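Local coordinates for protein aminotransferase (Neisseria meningitidis Z2491, PDB 3JTX) that probably transfers amino groups between amino acids and keto acids, using pyridoxal phosphate held as a Schiff base on a lysine, as in class I and II aminotransferases, at residues A[50-53]-A[54-58]; A[308-311]-A[312-316]; A[352-355]-A[356-360]; A[379-382]-A[383-387]. All coordinates share one frame; numbering follows the deposited sequence. Where two conformers were deposited one is given.

Interaction 1 of 4, residues A[50-53]-A[54-58]; sequences DALT and ASLHE
A54 N reaches four residues back to D50 O (3.1 Å), whereas S55 N turns to L52 O at 3.0 Å, three residues back, as the backbone passes from alpha-helical to 3-10 spacing, a common way for a helix to run out. That second donor stands well above the carbonyl plane of L52, 55° out of it. L56 N follows with a weak bond to T53 O.

The S55 hydroxyl folds back over the same turn. With chi1 at 59°, OG lies between the backbone N and the carbonyl carbon of its own residue and comes within 3.0 Å of both A51 O and L52 O; its one proton can serve either. Next to these polar atoms, L52 and L56 touch through single methyls, CD2 to CD2 at 3.6 Å, their side chains crossing at a slant. L56 CG also lies against L52 O, 3.5 Å away.

Helix 46-54 thus ends between two partners. A51 and S55 rest on helix 280-291 of the same chain, while L52 and L56 pack against the second subunit, whose T53 hydroxyl is hydrogen-bonded to T53 OG1, placing this helix end in the dimer interface.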
loop_
_atom_site.group_PDB
_atom_site.type_symbol
_atom_site.label_atom_id
_atom_site.label_comp_id
_atom_site.label_asym_id
_atom_site.label_seq_id
_atom_site.Cartn_x
_atom_site.Cartn_y
_atom_site.Cartn_z
ATOM N N ASP A 50 -13.992 -12.987 13.954
ATOM C CA ASP A 50 -13.495 -13.987 14.896
ATOM C C ASP A 50 -12.025 -14.371 14.659
ATOM O O ASP A 50 -11.247 -14.426 15.612
ATOM C CB ASP A 50 -14.328 -15.278 14.811
ATOM C CG ASP A 50 -15.634 -15.214 15.594
ATOM O OD1 ASP A 50 -15.861 -14.238 16.340
ATOM O OD2 ASP A 50 -16.431 -16.176 15.465
ATOM N N ALA A 51 -11.675 -14.659 13.399
ATOM C CA ALA A 51 -10.310 -15.086 13.024
ATOM C C ALA A 51 -9.285 -13.965 13.225
ATOM O O ALA A 51 -8.147 -14.212 13.653
ATOM C CB ALA A 51 -10.276 -15.569 11.563
ATOM N N LEU A 52 -9.675 -12.744 12.873
ATOM C CA LEU A 52 -8.837 -11.565 13.105
ATOM C C LEU A 52 -8.526 -11.396 14.600
ATOM O O LEU A 52 -7.356 -11.409 14.989
ATOM C CB LEU A 52 -9.491 -10.302 12.521
ATOM C CG LEU A 52 -8.519 -9.242 11.964
ATOM C CD1 LEU A 52 -9.234 -8.265 11.049
ATOM C CD2 LEU A 52 -7.771 -8.511 13.030
ATOM N N THR A 53 -9.560 -11.291 15.443
ATOM C CA THR A 53 -9.365 -11.168 16.896
ATOM C C THR A 53 -8.487 -12.262 17.501
ATOM O O THR A 53 -7.616 -11.974 18.352
ATOM C CB THR A 53 -10.717 -11.098 17.639
ATOM O OG1 THR A 53 -11.325 -9.843 17.340
ATOM C CG2 THR A 53 -10.561 -11.219 19.170
ATOM N N ALA A 54 -8.709 -13.506 17.071
ATOM C CA ALA A 54 -7.985 -14.654 17.604
ATOM C C ALA A 54 -6.478 -14.576 17.334
ATOM O O ALA A 54 -5.693 -15.187 18.046
ATOM C CB ALA A 54 -8.546 -15.944 17.036
ATOM N N SER A 55 -6.071 -13.805 16.329
ATOM C CA SER A 55 -4.679 -13.805 15.898
ATOM C C SER A 55 -3.942 -12.500 16.187
ATOM O O SER A 55 -2.833 -12.298 15.718
ATOM C CB SER A 55 -4.630 -14.125 14.412
ATOM O OG SER A 55 -5.359 -13.166 13.675
ATOM N N LEU A 56 -4.543 -11.622 16.976
ATOM C CA LEU A 56 -3.986 -10.247 17.140
ATOM C C LEU A 56 -2.597 -10.204 17.810
ATOM O O LEU A 56 -1.858 -9.241 17.600
ATOM C CB LEU A 56 -4.970 -9.328 17.886
ATOM C CG LEU A 56 -6.141 -8.828 17.044
ATOM C CD1 LEU A 56 -7.105 -8.039 17.910
ATOM C CD2 LEU A 56 -5.668 -7.971 15.865
ATOM N N HIS A 57 -2.232 -11.244 18.565
ATOM C CA HIS A 57 -0.881 -11.340 19.116
ATOM C C HIS A 57 0.188 -11.302 18.009
ATOM O O HIS A 57 1.324 -10.873 18.242
ATOM C CB HIS A 57 -0.726 -12.587 20.002
ATOM C CG HIS A 57 -1.001 -13.882 19.298
ATOM N ND1 HIS A 57 -2.278 -14.308 18.983
ATOM C CD2 HIS A 57 -0.164 -14.859 18.875
ATOM C CE1 HIS A 57 -2.208 -15.479 18.379
ATOM N NE2 HIS A 57 -0.940 -15.845 18.317
ATOM N N GLU A 58 -0.182 -11.722 16.803
ATOM C CA GLU A 58 0.716 -11.733 15.660
ATOM C C GLU A 58 1.006 -10.353 15.017
ATOM O O GLU A 58 1.798 -10.266 14.076
ATOM C CB GLU A 58 0.210 -12.716 14.605
ATOM C CG GLU A 58 0.247 -14.162 15.091
ATOM C CD GLU A 58 -0.183 -15.152 14.023
ATOM O OE1 GLU A 58 -1.409 -15.312 13.822
ATOM O OE2 GLU A 58 0.706 -15.774 13.400
#

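Interaction 2 of 4, residues A[308-311]-A[312-316]; sequences ERVI and PILQQ
V310 and L314, one helical turn apart, run alongside one another, CG1 of V310 meeting CD1 of L314 at 3.7 Å. V310 puts that methyl anti to its backbone N (chi1 169°), on the side that L314 occupies. I311 and Q315 meet differently. The extended glutamine passes diagonally over the isoleucine and brings its amide NE2 to 3.5 Å from I311 CG2; NE2 itself is hydrogen-bonded to V320 O.

This is the C-terminal part of helix 294-314, kinked at a proline. P312 has no N-H to offer E308 O, and its ring carbon CG lies 3.2 Å from that oxygen instead. Across the kink, L314 N bonds to V310 O (3.0 Å) and Q315 N to I311 O (2.9 Å), so four-residue bonding continues past the proline. Both donors approach nearly in line with the carbonyl bond.

V310, I311 and L314 rest on I329 of strand 328-332. Past the helix, the Q316 side chain curls back and NE2 donates to I313 O at 2.8 Å, with that oxygen in the plane of the amide; Q316 N shares the same acceptor.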
loop_
_atom_site.group_PDB
_atom_site.type_symbol
_atom_site.label_atom_id
_atom_site.label_comp_id
_atom_site.label_asym_id
_atom_site.label_seq_id
_atom_site.Cartn_x
_atom_site.Cartn_y
_atom_site.Cartn_z
ATOM N N GLU A 308 -34.712 -9.567 -7.953
ATOM C CA GLU A 308 -35.928 -10.302 -8.245
ATOM C C GLU A 308 -37.167 -9.422 -8.169
ATOM O O GLU A 308 -38.095 -9.607 -8.938
ATOM C CB GLU A 308 -36.107 -11.464 -7.265
ATOM C CG GLU A 308 -35.464 -12.726 -7.716
ATOM C CD GLU A 308 -35.539 -13.833 -6.674
ATOM O OE1 GLU A 308 -36.091 -13.602 -5.564
ATOM O OE2 GLU A 308 -35.025 -14.932 -6.977
ATOM N N ARG A 309 -37.168 -8.473 -7.232
ATOM C CA ARG A 309 -38.307 -7.590 -7.019
ATOM C C ARG A 309 -38.206 -6.295 -7.830
ATOM O O ARG A 309 -39.209 -5.825 -8.372
ATOM C CB ARG A 309 -38.447 -7.297 -5.530
ATOM C CG ARG A 309 -38.666 -8.572 -4.713
ATOM C CD ARG A 309 -38.883 -8.305 -3.233
ATOM N NE ARG A 309 -40.077 -7.493 -2.988
ATOM C CZ ARG A 309 -40.380 -6.901 -1.828
ATOM N NH1 ARG A 309 -39.595 -7.040 -0.760
ATOM N NH2 ARG A 309 -41.484 -6.167 -1.740
ATOM N N VAL A 310 -36.998 -5.740 -7.940
ATOM C CA VAL A 310 -36.784 -4.463 -8.622
ATOM C C VAL A 310 -36.913 -4.548 -10.152
ATOM O O VAL A 310 -37.511 -3.668 -10.772
ATOM C CB VAL A 310 -35.399 -3.845 -8.241
ATOM C CG1 VAL A 310 -35.061 -2.670 -9.133
ATOM C CG2 VAL A 310 -35.374 -3.444 -6.776
ATOM N N ILE A 311 -36.334 -5.578 -10.774
ATOM C CA ILE A 311 -36.317 -5.639 -12.236
ATOM C C ILE A 311 -37.741 -5.621 -12.812
ATOM O O ILE A 311 -38.031 -4.797 -13.691
ATOM C CB ILE A 311 -35.485 -6.832 -12.776
ATOM C CG1 ILE A 311 -33.993 -6.606 -12.515
ATOM C CG2 ILE A 311 -35.755 -7.053 -14.268
ATOM C CD1 ILE A 311 -33.371 -5.436 -13.282
ATOM N N PRO A 312 -38.638 -6.495 -12.316
ATOM C CA PRO A 312 -40.004 -6.457 -12.868
ATOM C C PRO A 312 -40.746 -5.140 -12.607
ATOM O O PRO A 312 -41.610 -4.763 -13.405
ATOM C CB PRO A 312 -40.728 -7.638 -12.196
ATOM C CG PRO A 312 -39.780 -8.243 -11.246
ATOM C CD PRO A 312 -38.463 -7.539 -11.292
ATOM N N ILE A 313 -40.419 -4.439 -11.519
ATOM C CA ILE A 313 -41.040 -3.128 -11.267
ATOM C C ILE A 313 -40.569 -2.146 -12.348
ATOM O O ILE A 313 -41.385 -1.506 -13.007
ATOM C CB ILE A 313 -40.740 -2.584 -9.847
ATOM C CG1 ILE A 313 -41.399 -3.469 -8.786
ATOM C CG2 ILE A 313 -41.268 -1.161 -9.679
ATOM C CD1 ILE A 313 -40.979 -3.135 -7.370
ATOM N N LEU A 314 -39.257 -2.068 -12.558
ATOM C CA LEU A 314 -38.713 -1.135 -13.546
ATOM C C LEU A 314 -39.179 -1.465 -14.968
ATOM O O LEU A 314 -39.380 -0.566 -15.798
ATOM C CB LEU A 314 -37.173 -1.118 -13.488
ATOM C CG LEU A 314 -36.532 -0.515 -12.231
ATOM C CD1 LEU A 314 -34.998 -0.680 -12.298
ATOM C CD2 LEU A 314 -36.958 0.963 -12.029
ATOM N N GLN A 315 -39.359 -2.749 -15.251
ATOM C CA GLN A 315 -39.782 -3.180 -16.591
ATOM C C GLN A 315 -41.178 -2.687 -16.993
ATOM O O GLN A 315 -41.551 -2.801 -18.150
ATOM C CB GLN A 315 -39.700 -4.702 -16.721
ATOM C CG GLN A 315 -38.282 -5.223 -16.919
ATOM C CD GLN A 315 -38.197 -6.736 -16.860
ATOM O OE1 GLN A 315 -39.033 -7.396 -16.238
ATOM N NE2 GLN A 315 -37.180 -7.295 -17.505
ATOM N N GLN A 316 -41.934 -2.134 -16.049
ATOM C CA GLN A 316 -43.213 -1.521 -16.363
ATOM C C GLN A 316 -43.059 -0.324 -17.284
ATOM O O GLN A 316 -43.967 -0.019 -18.023
ATOM C CB GLN A 316 -43.932 -1.070 -15.092
ATOM C CG GLN A 316 -44.409 -2.204 -14.202
ATOM C CD GLN A 316 -44.924 -1.699 -12.874
ATOM O OE1 GLN A 316 -46.120 -1.642 -12.655
ATOM N NE2 GLN A 316 -44.024 -1.292 -12.001
#

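Interaction 3 of 4, residues A[352-355]-A[356-360]; sequences QVLP and GRFLA
Strand 354-355 bends at G356 directly into a short 3-10 turn, closed by F358 N donating to P355 O over 3.0 Å, with the donor 46° out of the carbonyl plane.

P355 and F358, at the two ends of the turn's hydrogen bond, pack on each other with their side chains heading in a common direction. P355 CB sits over one face of the phenyl ring in a CH-pi contact, 4.1 Å from the F358 ring centroid and 18° off the normal, displaced toward the rim. P355 CG continues the contact, 3.8 Å from F358 CE2. The F358 side chain starts from a CG anti to its carbonyl carbon (chi1 -66°), which turns the ring back toward the proline that precedes the bend, and F358 CB rests 3.3 Å from P355 O, the oxygen that its own N-H grips.

L354 divides its two methyls between the turn residues. CD1 comes to the edge of the phenyl ring, near its plane and 4.2 Å from F358 CD2. CD2 instead meets CD2 of L359 at 3.6 Å. A bound MES molecule, probably from the crystallisation liquor, lies about 5 Å from the L354 side chain.

Around this buried bend, L354 and G356 are joined by backbone hydrogen bonds to R374 and Y372, along strand 372-376. P355 touches A342 of helix 338-349 and L17 of helix 13-20, where F358 also packs, on R16 and A20; R357 ties the turn to helix 338-349 by a salt bridge to D338.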
loop_
_atom_site.group_PDB
_atom_site.type_symbol
_atom_site.label_atom_id
_atom_site.label_comp_id
_atom_site.label_asym_id
_atom_site.label_seq_id
_atom_site.Cartn_x
_atom_site.Cartn_y
_atom_site.Cartn_z
ATOM N N GLN A 352 -30.807 9.329 -5.388
ATOM C CA GLN A 352 -29.502 9.583 -5.983
ATOM C C GLN A 352 -29.063 8.419 -6.910
ATOM O O GLN A 352 -28.796 7.294 -6.449
ATOM C CB GLN A 352 -28.460 9.791 -4.878
ATOM C CG GLN A 352 -28.753 10.955 -3.920
ATOM C CD GLN A 352 -27.833 10.952 -2.697
ATOM O OE1 GLN A 352 -27.947 10.100 -1.820
ATOM N NE2 GLN A 352 -26.916 11.902 -2.649
ATOM N N VAL A 353 -29.009 8.698 -8.210
ATOM C CA VAL A 353 -28.413 7.779 -9.194
ATOM C C VAL A 353 -27.270 8.486 -9.911
ATOM O O VAL A 353 -27.189 9.708 -9.888
ATOM C CB VAL A 353 -29.448 7.240 -10.218
ATOM C CG1 VAL A 353 -30.602 6.557 -9.487
ATOM C CG2 VAL A 353 -29.965 8.346 -11.150
ATOM N N LEU A 354 -26.384 7.723 -10.544
ATOM C CA LEU A 354 -25.171 8.296 -11.160
ATOM C C LEU A 354 -25.320 8.456 -12.681
ATOM O O LEU A 354 -25.444 7.446 -13.394
ATOM C CB LEU A 354 -23.969 7.403 -10.862
ATOM C CG LEU A 354 -22.592 8.040 -11.115
ATOM C CD1 LEU A 354 -22.374 9.260 -10.215
ATOM C CD2 LEU A 354 -21.476 7.030 -10.906
ATOM N N PRO A 355 -25.305 9.714 -13.192
ATOM C CA PRO A 355 -25.285 9.905 -14.632
ATOM C C PRO A 355 -24.142 9.120 -15.283
ATOM O O PRO A 355 -22.976 9.224 -14.865
ATOM C CB PRO A 355 -25.084 11.421 -14.774
ATOM C CG PRO A 355 -25.740 11.967 -13.569
ATOM C CD PRO A 355 -25.366 11.006 -12.490
ATOM N N GLY A 356 -24.478 8.305 -16.274
ATOM C CA GLY A 356 -23.489 7.416 -16.893
ATOM C C GLY A 356 -22.324 8.154 -17.520
ATOM O O GLY A 356 -21.205 7.633 -17.581
ATOM N N ARG A 357 -22.566 9.371 -17.988
ATOM C CA ARG A 357 -21.502 10.182 -18.595
ATOM C C ARG A 357 -20.338 10.406 -17.623
ATOM O O ARG A 357 -19.185 10.594 -18.043
ATOM C CB ARG A 357 -22.065 11.514 -19.126
ATOM C CG ARG A 357 -22.448 12.517 -18.049
ATOM C CD ARG A 357 -23.203 13.700 -18.639
ATOM N NE ARG A 357 -24.460 13.270 -19.240
ATOM C CZ ARG A 357 -25.254 14.041 -19.977
ATOM N NH1 ARG A 357 -24.936 15.309 -20.220
ATOM N NH2 ARG A 357 -26.386 13.549 -20.461
ATOM N N PHE A 358 -20.620 10.334 -16.325
ATOM C CA PHE A 358 -19.575 10.525 -15.319
ATOM C C PHE A 358 -18.603 9.358 -15.185
ATOM O O PHE A 358 -17.560 9.501 -14.524
ATOM C CB PHE A 358 -20.198 10.848 -13.948
ATOM C CG PHE A 358 -20.933 12.186 -13.884
ATOM C CD1 PHE A 358 -20.755 13.175 -14.845
ATOM C CD2 PHE A 358 -21.783 12.455 -12.825
ATOM C CE1 PHE A 358 -21.431 14.405 -14.750
ATOM C CE2 PHE A 358 -22.465 13.682 -12.726
ATOM C CZ PHE A 358 -22.288 14.647 -13.684
ATOM N N LEU A 359 -18.941 8.207 -15.777
ATOM C CA LEU A 359 -18.098 7.004 -15.727
ATOM C C LEU A 359 -17.365 6.745 -17.044
ATOM O O LEU A 359 -16.728 5.691 -17.215
ATOM C CB LEU A 359 -18.962 5.766 -15.391
ATOM C CG LEU A 359 -19.706 5.809 -14.054
ATOM C CD1 LEU A 359 -20.599 4.574 -13.873
ATOM C CD2 LEU A 359 -18.683 5.902 -12.939
ATOM N N ALA A 360 -17.469 7.693 -17.981
ATOM C CA ALA A 360 -16.970 7.486 -19.328
ATOM C C ALA A 360 -16.240 8.710 -19.871
ATOM O O ALA A 360 -16.440 9.839 -19.406
ATOM C CB ALA A 360 -18.119 7.126 -20.243
#

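Interaction 4 of 4, residues A[379-382]-A[383-387]; sequences ADVA and TCVKA
The carboxylate of D380 is the flat group at this helix start, and T383 meets one of its oxygens from two directions. T383 N approaches OD1 nearly in line with the C-O bond, at 2.8 Å, while T383 OG1 donates to that same oxygen from above the carboxylate plane, 41° out of it and likewise at 2.8 Å. D380 is the N-cap of helix 381-394: its side chain accepts from T383 N, an amide of the helix's first turn, as an N-cap residue does. The D380 side chain is set for this by chi1 of 63°, which places CG between its backbone N and carbonyl carbon and swings OD1 over the turn; the T383 side chain crosses it at about a right angle. Two donors on one oxygen restrain the rotation of the carboxylate, and the helix dipole would probably favour a negative charge here.

Behind the cap the regular pattern begins, with C384 N on D380 O, V385 N on V381 O and K386 N on A382 O. V381 and V385 stand in parallel, their CG2 methyls 4.0 Å apart on the face that packs on R309 of helix 294-314. The residue ahead of the cap joins in as well: A379 CB touches T383 CG2 at 3.9 Å, and the sulfur of C384 sits 3.4 Å from A379 O, the oxygen to which K306 NZ donates a hydrogen bond.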
loop_
_atom_site.group_PDB
_atom_site.type_symbol
_atom_site.label_atom_id
_atom_site.label_comp_id
_atom_site.label_asym_id
_atom_site.label_seq_id
_atom_site.Cartn_x
_atom_site.Cartn_y
_atom_site.Cartn_z
ATOM N N ALA A 379 -28.522 -0.659 -0.718
ATOM C CA ALA A 379 -29.465 -0.424 0.368
ATOM C C ALA A 379 -30.367 -1.649 0.550
ATOM O O ALA A 379 -30.361 -2.562 -0.286
ATOM C CB ALA A 379 -30.291 0.807 0.067
ATOM N N ASP A 380 -31.152 -1.679 1.623
ATOM C CA ASP A 380 -31.994 -2.855 1.882
ATOM C C ASP A 380 -33.119 -2.976 0.871
ATOM O O ASP A 380 -33.448 -2.007 0.171
ATOM C CB ASP A 380 -32.522 -2.919 3.318
ATOM C CG ASP A 380 -33.446 -1.771 3.688
ATOM O OD1 ASP A 380 -34.267 -1.290 2.870
ATOM O OD2 ASP A 380 -33.346 -1.368 4.851
ATOM N N VAL A 381 -33.673 -4.182 0.791
ATOM C CA VAL A 381 -34.690 -4.516 -0.194
ATOM C C VAL A 381 -35.901 -3.579 -0.144
ATOM O O VAL A 381 -36.374 -3.140 -1.190
ATOM C CB VAL A 381 -35.125 -6.017 -0.097
ATOM C CG1 VAL A 381 -35.789 -6.323 1.240
ATOM C CG2 VAL A 381 -36.053 -6.377 -1.249
ATOM N N ALA A 382 -36.389 -3.267 1.057
ATOM C CA ALA A 382 -37.546 -2.384 1.198
ATOM C C ALA A 382 -37.247 -1.022 0.578
ATOM O O ALA A 382 -38.072 -0.482 -0.152
ATOM C CB ALA A 382 -37.968 -2.234 2.676
ATOM N N THR A 383 -36.053 -0.493 0.845
ATOM C CA THR A 383 -35.629 0.796 0.282
ATOM C C THR A 383 -35.505 0.738 -1.245
ATOM O O THR A 383 -35.945 1.668 -1.942
ATOM C CB THR A 383 -34.292 1.254 0.901
ATOM O OG1 THR A 383 -34.480 1.427 2.301
ATOM C CG2 THR A 383 -33.806 2.579 0.294
ATOM N N CYS A 384 -34.909 -0.344 -1.757
ATOM C CA CYS A 384 -34.729 -0.510 -3.210
ATOM C C CYS A 384 -36.057 -0.604 -3.960
ATOM O O CYS A 384 -36.224 0.010 -5.021
ATOM C CB CYS A 384 -33.887 -1.758 -3.532
ATOM S SG CYS A 384 -32.168 -1.604 -3.032
ATOM N N VAL A 385 -36.974 -1.397 -3.416
ATOM C CA VAL A 385 -38.286 -1.619 -4.009
ATOM C C VAL A 385 -39.071 -0.314 -4.049
ATOM O O VAL A 385 -39.651 0.035 -5.079
ATOM C CB VAL A 385 -39.074 -2.695 -3.221
ATOM C CG1 VAL A 385 -40.584 -2.656 -3.559
ATOM C CG2 VAL A 385 -38.481 -4.062 -3.507
ATOM N N LYS A 386 -39.073 0.411 -2.936
ATOM C CA LYS A 386 -39.734 1.723 -2.898
ATOM C C LYS A 386 -39.102 2.694 -3.895
ATOM O O LYS A 386 -39.811 3.451 -4.542
ATOM C CB LYS A 386 -39.677 2.344 -1.513
ATOM C CG LYS A 386 -40.292 3.728 -1.480
ATOM C CD LYS A 386 -40.390 4.289 -0.082
ATOM C CE LYS A 386 -41.281 5.533 -0.073
ATOM N NZ LYS A 386 -40.603 6.693 -0.698
ATOM N N ALA A 387 -37.775 2.695 -3.985
ATOM C CA ALA A 387 -37.088 3.534 -4.972
ATOM C C ALA A 387 -37.548 3.187 -6.398
ATOM O O ALA A 387 -37.857 4.081 -7.191
ATOM C CB ALA A 387 -35.565 3.395 -4.835
#

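How the interactions relate
The four contacts follow one another along the chain, and all are local turns where a helix or strand begins, bends or ends. Interaction 1 stands apart at the subunit interface, its centre about 36 to 43 Å from the others. Interactions 2 and 4 touch, with centres about 12 Å apart: the end of helix 294-314 packs on the start of helix 381-394, I313 CD1 lying 3.9 Å from V385 CG1. Interaction 3 lies about 20 Å from both, centre to centre, and its strand 354-355 shares the antiparallel sheet with strand 328-332, on which interaction 2 rests. Interactions 2, 3 and 4 thus join helices and the three-stranded sheet of the C-terminal part, while interaction 1 joins subunits.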